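PDB 6H2T: probable glutamine-binding lipoprotein GlnH (GLNBP) from Mycobacterium tuberculosis H37Rv, which binds aspartate and glutamate as a solute-binding lipoprotein and probably regulates protein kinase G signalling to control glutamate metabolism. Local coordinates for residues A[105-110]-A[121-126]. Numbering follows the deposited sequence.
With GLU (glutamic acid), chain B.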
# COMPACT_ATOMS: atom_id res chain seq x y z
N ALA A 105 -6.27 3.64 7.57
CA ALA A 105 -6.12 4.43 8.78
C ALA A 105 -5.82 3.58 10.01
O ALA A 105 -5.47 4.15 11.05
CB ALA A 105 -7.38 5.26 9.04
N GLU A 106 -5.98 2.26 9.92
CA GLU A 106 -5.79 1.37 11.06
C GLU A 106 -4.48 0.60 11.01
O GLU A 106 -4.21 -0.20 11.91
CB GLU A 106 -6.98 0.39 11.16
CG GLU A 106 -8.33 1.10 11.37
CD GLU A 106 -9.55 0.19 11.19
OE1 GLU A 106 -9.53 -0.70 10.31
OE2 GLU A 106 -10.56 0.41 11.90
N ARG A 107 -3.66 0.81 9.98
CA ARG A 107 -2.45 -0.00 9.82
C ARG A 107 -1.49 0.17 10.99
O ARG A 107 -1.00 -0.81 11.56
CB ARG A 107 -1.75 0.36 8.50
CG ARG A 107 -2.51 -0.11 7.27
CD ARG A 107 -1.78 0.38 6.02
NE ARG A 107 -1.94 1.83 5.87
CZ ARG A 107 -1.57 2.51 4.79
NH1 ARG A 107 -0.98 1.87 3.78
NH2 ARG A 107 -1.78 3.82 4.73
N VAL A 108 -1.19 1.42 11.36
CA VAL A 108 -0.21 1.66 12.42
C VAL A 108 -0.72 1.16 13.76
O VAL A 108 -0.00 0.49 14.50
CB VAL A 108 0.17 3.15 12.46
CG1 VAL A 108 0.92 3.49 13.75
CG2 VAL A 108 1.00 3.52 11.23
N THR A 109 -1.99 1.46 14.10
CA THR A 109 -2.48 1.06 15.42
C THR A 109 -2.52 -0.45 15.57
O THR A 109 -2.20 -0.97 16.65
CB THR A 109 -3.86 1.67 15.69
OG1 THR A 109 -4.80 1.20 14.73
CG2 THR A 109 -3.80 3.17 15.63
N ALA A 110 -2.89 -1.18 14.51
CA ALA A 110 -2.92 -2.64 14.59
C ALA A 110 -1.53 -3.19 14.89
O ALA A 110 -1.39 -4.15 15.66
CB ALA A 110 -3.44 -3.22 13.28
N LYS A 121 -0.20 -3.94 2.91
CA LYS A 121 -1.33 -3.17 2.41
C LYS A 121 -0.79 -1.84 1.89
O LYS A 121 -0.97 -0.79 2.53
CB LYS A 121 -2.40 -2.95 3.49
CG LYS A 121 -3.75 -2.51 2.93
CD LYS A 121 -4.55 -1.72 3.96
CE LYS A 121 -5.90 -1.31 3.40
NZ LYS A 121 -5.76 -0.40 2.21
N THR A 122 -0.14 -1.92 0.72
CA THR A 122 0.49 -0.82 0.00
C THR A 122 1.10 0.22 0.94
O THR A 122 0.89 1.42 0.75
CB THR A 122 -0.51 -0.15 -0.96
OG1 THR A 122 -1.66 0.34 -0.25
CG2 THR A 122 -0.96 -1.14 -2.03
N MET A 123 1.88 -0.21 1.93
CA MET A 123 2.21 0.67 3.04
C MET A 123 3.51 1.42 2.76
O MET A 123 4.60 0.88 2.90
CB MET A 123 2.31 -0.11 4.35
CG MET A 123 2.28 0.81 5.54
SD MET A 123 2.06 -0.11 7.06
CE MET A 123 2.04 1.22 8.26
N SER A 124 3.37 2.70 2.41
CA SER A 124 4.55 3.53 2.17
C SER A 124 5.41 3.66 3.42
O SER A 124 4.92 3.92 4.52
CB SER A 124 4.12 4.91 1.68
OG SER A 124 3.56 4.78 0.39
N ILE A 125 6.72 3.48 3.23
CA ILE A 125 7.69 3.64 4.31
C ILE A 125 8.02 5.12 4.45
O ILE A 125 8.52 5.74 3.51
CB ILE A 125 8.97 2.84 4.02
CG1 ILE A 125 8.64 1.36 3.79
CG2 ILE A 125 10.00 3.04 5.14
CD1 ILE A 125 9.74 0.60 3.05
N THR A 126 7.75 5.69 5.62
CA THR A 126 8.03 7.10 5.86
C THR A 126 8.72 7.28 7.20
O THR A 126 8.62 6.44 8.09
CB THR A 126 6.75 7.97 5.85
OG1 THR A 126 5.98 7.70 7.03
CG2 THR A 126 5.90 7.72 4.60
N GLU B . 0.80 3.99 -0.19
CA GLU B . 0.23 5.20 0.41
C GLU B . 0.16 5.05 1.93
O GLU B . -0.62 5.72 2.62
CB GLU B . -1.17 5.51 -0.17
CG GLU B . -2.01 4.29 -0.55
CD GLU B . -2.42 3.44 0.65
OE1 GLU B . -3.64 3.35 0.95
OE2 GLU B . -1.52 2.84 1.26
OXT GLU B . 0.91 4.24 2.48
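Part of the amino-acid pocket of a family 3 solute-binding protein is built here, where Arg107 at the start of helix 107-112 reaches the loop 121-126 and both hold the bound glutamate. Arginine suits the place because its several N-H groups can serve protein and ligand together. Bent at chi3 (-72°), the chain presents Arg107 NH1 to Lys121 O at 2.9 Å, nearly in line with that C=O. Arg107 NH1 also donates to GLU OE2, 2.8 Å away. Arg107 NH2 gives a straighter bond (164°) to GLU O of the alpha-carboxylate, 3.1 Å long; NE and NH2 are also bonded to Ala104 O and Gly170 O, which together probably fix the guanidinium's rotation. Met123, long and unbranched, runs alongside the arginine's aliphatic part in the opposite direction, its SD 4.0 Å from Arg107 CD; its methyl CE ends 3.9 Å from Val108 CG2, so that the thioether packs on the first turn of the helix. The loop adds further groups, Thr122 OG1 donating to OE2 and Ser124 N to OXT, while Asp210, Trp192, Arg129 and Thr172 also bind the ligand. The ligand's ammonium, GLU N, donates to Thr122 O at 2.7 Å and to Ser124 OG at 2.9 Å.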